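Tannase (Lactobacillus plantarum, PDB 3WA7) hydrolyses the galloyl ester bonds of tannins, releasing gallic acid, and has an alpha/beta-hydrolase fold. Local coordinates at residues Val13-Gln18 against Tyr26-Asn31; Gln22-Tyr27 against Ala101-Tyr106. All blocks are in the same frame, centred on the assembly; numbering follows the deposited sequence.

How the interactions relate
The chain enters the main mixed sheet along strand 13-19, turns, and comes back along strand 22-33. Interaction 1 closes this short hairpin loop, with only seven residues between its segments. The chain then runs through strands 44-50 and 69-72 before it reaches helix 95-103. At the end of that helix, interaction 2 closes a much longer loop, bringing Ala-101-Tyr-106 against strand 22-33. The two spans cross rather than nest, and both use Tyr-26. Val-17 O also probably accepts a hydrogen bond from Ile-24 N, joining the two contacts directly. Together they tie the edge strand, its neighbour and the end of helix 95-103 at one border of the sheet.

Interaction 1. Residues Val13-Gln18 against Tyr26-Asn31; sequences VPEQVQ and YYAARN
Glu-15 and Tyr-26 are joined by two backbone hydrogen bonds. Glu-15 N donates to Tyr-26 O (2.8 Å), and Tyr-26 N returns a nearly straight bond to Glu-15 O, with an N-H...O angle of 179°. Val-13 and Ala-28 form another hydrogen-bonded pair, with the non-hydrogen-bonded pair Pro-14 and Tyr-27 in between. This ladder belongs to the antiparallel beta hairpin of strands 13-19 and 22-33, at the edge of the main alpha/beta-hydrolase sheet. Among the apolar contacts, Glu-15 CB makes a CH-pi contact over one face of the Tyr-26 ring, 3.7 Å from its centroid. Val-17 CG1 meets the ring edge, 3.7 Å from Tyr-26 CE2. An alanine in place of Tyr-26 would probably open a gap beneath Glu-15 CB and beside Val-17 CG1. On the other face of the sheet, Pro-14 CD lies 3.8 Å from Tyr-27 CE2. The charged contact is a salt bridge, met tip to tip. The Glu-15 chain bends at chi2 (-92°), which sets the direction of CD. Glu-15 OE2 accepts from Arg-30 NH2 (2.9 Å) and Arg-30 NH1 (3.1 Å). Arg-30 NH1 meets the anti lone pair of Glu-15 OE2, while NH2 comes from above the carboxylate plane. Arg-30 NE makes a second salt bridge, to Asp-85.

Interaction 2. Residues Gln22-Tyr27 against Ala101-Tyr106; sequences QAIQYY and ALKRGY
Leu-102 CD1 packs over one face of the Tyr-26 ring, where the last turn of helix 95-103 meets strand 22-33. This is a helix-on-sheet contact near the border of the alpha/beta-hydrolase sheet. The helix ends in a Schellman motif. Tyr-106 N bonds back to Ala-101 O, and Gly-105 N to Leu-102 O. Gly-105 takes a positive phi of 95°, where a side chain would press on the carbonyl oxygen of the residue before it.

The enclosed part is apolar and buried. Leu-102 CD1 makes a CH-pi contact 4.0 Å from the centroid of the Tyr-26 ring, offset toward the rim. Its nearest ring atom is Tyr-26 CG, at 3.8 Å. The methyl lies on the ring face opposite to Glu-15 CB, so the ring is held between the helix and the edge strand. Leu-102 CB touches Ile-24 CG2 at 4.1 Å, the two side chains meeting at a slant. Phe-48 and Pro-50 of the next strand also touch Leu-102, and Phe-48 reaches Tyr-26 as well.

Toward solvent the helix contributes one exposed residue, Lys-103, whose chain lies against the strand without a hydrogen bond to it. This chain leaves with CG anti to the backbone N (chi1 -178°) and stays extended as far as CE. Its aliphatic part crosses Ile-24 at about a right angle, with Ile-24 CD1 3.6 Å from Lys-103 CG and also near CB and CD. Thus Ile-24 serves both sides: its CG2 branch meets buried Leu-102, while its CD1 end meets exposed Lys-103. Farther out, Gln-22 is exposed too and touches Lys-103. Their side chains cross at about a right angle, with Gln-22 NE2 3.5 Å from Lys-103 CE.

Interaction 1. Residues Val13-Gln18 against Tyr26-Asn31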
loop_
_atom_site.group_PDB
_atom_site.type_symbol
_atom_site.label_atom_id
_atom_site.label_comp_id
_atom_site.label_asym_id
_atom_site.label_seq_id
_atom_site.Cartn_x
_atom_site.Cartn_y
_atom_site.Cartn_z
ATOM N N VAL A 13 -23.178 -15.080 -12.046
ATOM C CA VAL A 13 -24.565 -15.123 -11.598
ATOM C C VAL A 13 -25.042 -13.726 -11.195
ATOM O O VAL A 13 -24.280 -12.932 -10.640
ATOM C CB VAL A 13 -24.730 -16.097 -10.407
ATOM C CG1 VAL A 13 -24.357 -17.504 -10.840
ATOM C CG2 VAL A 13 -23.856 -15.662 -9.245
ATOM N N PRO A 14 -26.316 -13.409 -11.471
ATOM C CA PRO A 14 -26.899 -12.103 -11.149
ATOM C C PRO A 14 -27.012 -11.765 -9.665
ATOM O O PRO A 14 -27.356 -12.610 -8.838
ATOM C CB PRO A 14 -28.258 -12.156 -11.841
ATOM C CG PRO A 14 -28.619 -13.599 -11.729
ATOM C CD PRO A 14 -27.321 -14.283 -12.103
ATOM N N GLU A 15 -26.719 -10.508 -9.350
ATOM C CA GLU A 15 -26.772 -9.990 -7.986
ATOM C C GLU A 15 -27.130 -8.512 -8.072
ATOM O O GLU A 15 -27.063 -7.912 -9.144
ATOM C CB GLU A 15 -25.396 -10.110 -7.318
ATOM C CG GLU A 15 -24.868 -11.527 -7.175
ATOM C CD GLU A 15 -25.235 -12.149 -5.844
ATOM O OE1 GLU A 15 -26.373 -11.937 -5.382
ATOM O OE2 GLU A 15 -24.387 -12.857 -5.265
ATOM N N GLN A 16 -27.514 -7.928 -6.945
ATOM C CA GLN A 16 -27.818 -6.504 -6.900
ATOM C C GLN A 16 -27.638 -6.004 -5.478
ATOM O O GLN A 16 -27.881 -6.735 -4.515
ATOM C CB GLN A 16 -29.248 -6.214 -7.374
ATOM C CG GLN A 16 -30.345 -6.650 -6.425
ATOM C CD GLN A 16 -31.708 -6.142 -6.858
ATOM O OE1 GLN A 16 -31.933 -4.934 -6.953
ATOM N NE2 GLN A 16 -32.626 -7.063 -7.126
ATOM N N VAL A 17 -27.178 -4.767 -5.355
ATOM C CA VAL A 17 -26.984 -4.142 -4.052
ATOM C C VAL A 17 -27.540 -2.731 -4.127
ATOM O O VAL A 17 -27.425 -2.068 -5.155
ATOM C CB VAL A 17 -25.487 -4.072 -3.652
ATOM C CG1 VAL A 17 -24.939 -5.467 -3.459
ATOM C CG2 VAL A 17 -24.695 -3.327 -4.713
ATOM N N GLN A 18 -28.155 -2.279 -3.042
ATOM C CA GLN A 18 -28.727 -0.941 -3.002
ATOM C C GLN A 18 -27.673 0.071 -2.580
ATOM O O GLN A 18 -27.131 -0.003 -1.479
ATOM C CB GLN A 18 -29.912 -0.904 -2.036
ATOM C CG GLN A 18 -31.035 -1.853 -2.423
ATOM C CD GLN A 18 -31.673 -1.492 -3.752
ATOM O OE1 GLN A 18 -32.363 -2.309 -4.364
ATOM N NE2 GLN A 18 -31.453 -0.261 -4.203
ATOM N N TYR A 26 -25.327 -6.285 -10.997
ATOM C CA TYR A 26 -24.044 -6.820 -11.419
ATOM C C TYR A 26 -24.072 -8.339 -11.429
ATOM O O TYR A 26 -25.060 -8.958 -11.025
ATOM C CB TYR A 26 -22.928 -6.315 -10.493
ATOM C CG TYR A 26 -23.044 -6.767 -9.053
ATOM C CD1 TYR A 26 -22.287 -7.836 -8.573
ATOM C CD2 TYR A 26 -23.897 -6.115 -8.164
ATOM C CE1 TYR A 26 -22.374 -8.241 -7.238
ATOM C CE2 TYR A 26 -23.990 -6.513 -6.830
ATOM C CZ TYR A 26 -23.226 -7.575 -6.375
ATOM O OH TYR A 26 -23.317 -7.965 -5.055
ATOM N N TYR A 27 -22.993 -8.934 -11.923
ATOM C CA TYR A 27 -22.869 -10.382 -11.963
ATOM C C TYR A 27 -21.631 -10.754 -11.174
ATOM O O TYR A 27 -20.671 -9.989 -11.131
ATOM C CB TYR A 27 -22.742 -10.882 -13.401
ATOM C CG TYR A 27 -24.063 -10.973 -14.124
ATOM C CD1 TYR A 27 -24.743 -9.825 -14.530
ATOM C CD2 TYR A 27 -24.642 -12.212 -14.391
ATOM C CE1 TYR A 27 -25.971 -9.910 -15.188
ATOM C CE2 TYR A 27 -25.867 -12.309 -15.046
ATOM C CZ TYR A 27 -26.525 -11.157 -15.441
ATOM O OH TYR A 27 -27.734 -11.262 -16.094
ATOM N N ALA A 28 -21.654 -11.928 -10.554
ATOM C CA ALA A 28 -20.530 -12.371 -9.745
ATOM C C ALA A 28 -20.108 -13.809 -10.021
ATOM O O ALA A 28 -20.940 -14.678 -10.277
ATOM C CB ALA A 28 -20.876 -12.216 -8.267
ATOM N N ALA A 29 -18.800 -14.039 -9.979
ATOM C CA ALA A 29 -18.214 -15.363 -10.168
ATOM C C ALA A 29 -17.215 -15.420 -9.025
ATOM O O ALA A 29 -16.238 -14.671 -9.016
ATOM C CB ALA A 29 -17.503 -15.457 -11.511
ATOM N N ARG A 30 -17.461 -16.299 -8.059
ATOM C CA ARG A 30 -16.601 -16.366 -6.885
ATOM C C ARG A 30 -15.795 -17.633 -6.656
ATOM O O ARG A 30 -16.051 -18.679 -7.250
ATOM C CB ARG A 30 -17.436 -16.113 -5.628
ATOM C CG ARG A 30 -18.311 -14.873 -5.669
ATOM C CD ARG A 30 -19.002 -14.694 -4.324
ATOM N NE ARG A 30 -19.813 -13.482 -4.238
ATOM C CZ ARG A 30 -21.035 -13.343 -4.743
ATOM N NH1 ARG A 30 -21.617 -14.343 -5.390
ATOM N NH2 ARG A 30 -21.685 -12.199 -4.580
ATOM N N ASN A 31 -14.824 -17.503 -5.755
ATOM C CA ASN A 31 -13.947 -18.588 -5.345
ATOM C C ASN A 31 -13.299 -19.327 -6.501
ATOM O O ASN A 31 -13.318 -20.559 -6.567
ATOM C CB ASN A 31 -14.721 -19.554 -4.449
ATOM C CG ASN A 31 -15.191 -18.895 -3.166
ATOM O OD1 ASN A 31 -14.399 -18.283 -2.449
ATOM N ND2 ASN A 31 -16.479 -19.012 -2.872
#

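Interaction 2. Residues Gln22-Tyr27 against Ala101-Tyr106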
loop_
_atom_site.group_PDB
_atom_site.type_symbol
_atom_site.label_atom_id
_atom_site.label_comp_id
_atom_site.label_asym_id
_atom_site.label_seq_id
_atom_site.Cartn_x
_atom_site.Cartn_y
_atom_site.Cartn_z
ATOM N N GLN A 22 -30.480 3.615 -4.851
ATOM C CA GLN A 22 -30.365 3.128 -6.223
ATOM C C GLN A 22 -29.840 1.696 -6.268
ATOM O O GLN A 22 -28.861 1.360 -5.603
ATOM C CB GLN A 22 -29.440 4.041 -7.029
ATOM C CG GLN A 22 -29.278 3.631 -8.484
ATOM C CD GLN A 22 -28.416 4.601 -9.270
ATOM O OE1 GLN A 22 -28.731 5.787 -9.371
ATOM N NE2 GLN A 22 -27.322 4.100 -9.832
ATOM N N ALA A 23 -30.495 0.855 -7.062
ATOM C CA ALA A 23 -30.089 -0.539 -7.186
ATOM C C ALA A 23 -28.963 -0.707 -8.197
ATOM O O ALA A 23 -29.073 -0.268 -9.342
ATOM C CB ALA A 23 -31.285 -1.396 -7.595
ATOM N N ILE A 24 -27.877 -1.339 -7.767
ATOM C CA ILE A 24 -26.741 -1.584 -8.650
ATOM C C ILE A 24 -26.774 -3.047 -9.078
ATOM O O ILE A 24 -26.584 -3.948 -8.258
ATOM C CB ILE A 24 -25.404 -1.292 -7.941
ATOM C CG1 ILE A 24 -25.370 0.167 -7.480
ATOM C CG2 ILE A 24 -24.241 -1.570 -8.883
ATOM C CD1 ILE A 24 -25.565 1.171 -8.601
ATOM N N GLN A 25 -27.024 -3.277 -10.363
ATOM C CA GLN A 25 -27.097 -4.627 -10.912
ATOM C C GLN A 25 -25.729 -5.087 -11.402
ATOM O O GLN A 25 -25.051 -4.371 -12.136
ATOM C CB GLN A 25 -28.081 -4.674 -12.084
ATOM C CG GLN A 25 -29.525 -4.337 -11.738
ATOM C CD GLN A 25 -30.238 -5.456 -11.003
ATOM O OE1 GLN A 25 -29.735 -6.576 -10.903
ATOM N NE2 GLN A 25 -31.430 -5.159 -10.495
ATOM N N TYR A 26 -25.327 -6.285 -10.997
ATOM C CA TYR A 26 -24.044 -6.820 -11.419
ATOM C C TYR A 26 -24.072 -8.339 -11.429
ATOM O O TYR A 26 -25.060 -8.958 -11.025
ATOM C CB TYR A 26 -22.928 -6.315 -10.493
ATOM C CG TYR A 26 -23.044 -6.767 -9.053
ATOM C CD1 TYR A 26 -22.287 -7.836 -8.573
ATOM C CD2 TYR A 26 -23.897 -6.115 -8.164
ATOM C CE1 TYR A 26 -22.374 -8.241 -7.238
ATOM C CE2 TYR A 26 -23.990 -6.513 -6.830
ATOM C CZ TYR A 26 -23.226 -7.575 -6.375
ATOM O OH TYR A 26 -23.317 -7.965 -5.055
ATOM N N TYR A 27 -22.993 -8.934 -11.923
ATOM C CA TYR A 27 -22.869 -10.382 -11.963
ATOM C C TYR A 27 -21.631 -10.754 -11.174
ATOM O O TYR A 27 -20.671 -9.989 -11.131
ATOM C CB TYR A 27 -22.742 -10.882 -13.401
ATOM C CG TYR A 27 -24.063 -10.973 -14.124
ATOM C CD1 TYR A 27 -24.743 -9.825 -14.530
ATOM C CD2 TYR A 27 -24.642 -12.212 -14.391
ATOM C CE1 TYR A 27 -25.971 -9.910 -15.188
ATOM C CE2 TYR A 27 -25.867 -12.309 -15.046
ATOM C CZ TYR A 27 -26.525 -11.157 -15.441
ATOM O OH TYR A 27 -27.734 -11.262 -16.094
ATOM N N ALA A 101 -17.448 1.179 -7.412
ATOM C CA ALA A 101 -16.704 0.887 -8.633
ATOM C C ALA A 101 -17.629 0.286 -9.691
ATOM O O ALA A 101 -17.553 0.635 -10.865
ATOM C CB ALA A 101 -15.557 -0.077 -8.328
ATOM N N LEU A 102 -18.504 -0.617 -9.265
ATOM C CA LEU A 102 -19.446 -1.254 -10.179
ATOM C C LEU A 102 -20.397 -0.203 -10.740
ATOM O O LEU A 102 -20.718 -0.206 -11.930
ATOM C CB LEU A 102 -20.233 -2.341 -9.443
ATOM C CG LEU A 102 -19.398 -3.571 -9.078
ATOM C CD1 LEU A 102 -20.183 -4.480 -8.140
ATOM C CD2 LEU A 102 -19.001 -4.305 -10.355
ATOM N N LYS A 103 -20.837 0.696 -9.869
ATOM C CA LYS A 103 -21.738 1.777 -10.252
ATOM C C LYS A 103 -21.050 2.687 -11.272
ATOM O O LYS A 103 -21.696 3.251 -12.160
ATOM C CB LYS A 103 -22.129 2.580 -9.003
ATOM C CG LYS A 103 -23.108 3.718 -9.253
ATOM C CD LYS A 103 -23.518 4.369 -7.940
ATOM C CE LYS A 103 -24.524 5.491 -8.155
ATOM N NZ LYS A 103 -23.950 6.597 -8.973
ATOM N N ARG A 104 -19.731 2.809 -11.143
ATOM C CA ARG A 104 -18.924 3.646 -12.028
ATOM C C ARG A 104 -18.600 2.958 -13.358
ATOM O O ARG A 104 -18.026 3.576 -14.257
ATOM C CB ARG A 104 -17.620 4.026 -11.325
ATOM C CG ARG A 104 -16.848 5.153 -11.982
ATOM C CD ARG A 104 -17.441 6.507 -11.621
ATOM N NE ARG A 104 -16.556 7.602 -12.008
ATOM C CZ ARG A 104 -16.521 8.783 -11.401
ATOM N NH1 ARG A 104 -17.323 9.029 -10.373
ATOM N NH2 ARG A 104 -15.675 9.717 -11.814
ATOM N N GLY A 105 -18.958 1.683 -13.477
ATOM C CA GLY A 105 -18.710 0.952 -14.707
ATOM C C GLY A 105 -17.428 0.140 -14.747
ATOM O O GLY A 105 -17.031 -0.351 -15.805
ATOM N N TYR A 106 -16.770 -0.011 -13.603
ATOM C CA TYR A 106 -15.529 -0.782 -13.557
ATOM C C TYR A 106 -15.798 -2.255 -13.297
ATOM O O TYR A 106 -16.738 -2.608 -12.585
ATOM C CB TYR A 106 -14.619 -0.300 -12.425
ATOM C CG TYR A 106 -14.272 1.169 -12.431
ATOM C CD1 TYR A 106 -13.807 1.784 -11.271
ATOM C CD2 TYR A 106 -14.409 1.946 -13.582
ATOM C CE1 TYR A 106 -13.489 3.135 -11.249
ATOM C CE2 TYR A 106 -14.092 3.304 -13.571
ATOM C CZ TYR A 106 -13.635 3.889 -12.399
ATOM O OH TYR A 106 -13.328 5.231 -12.365
#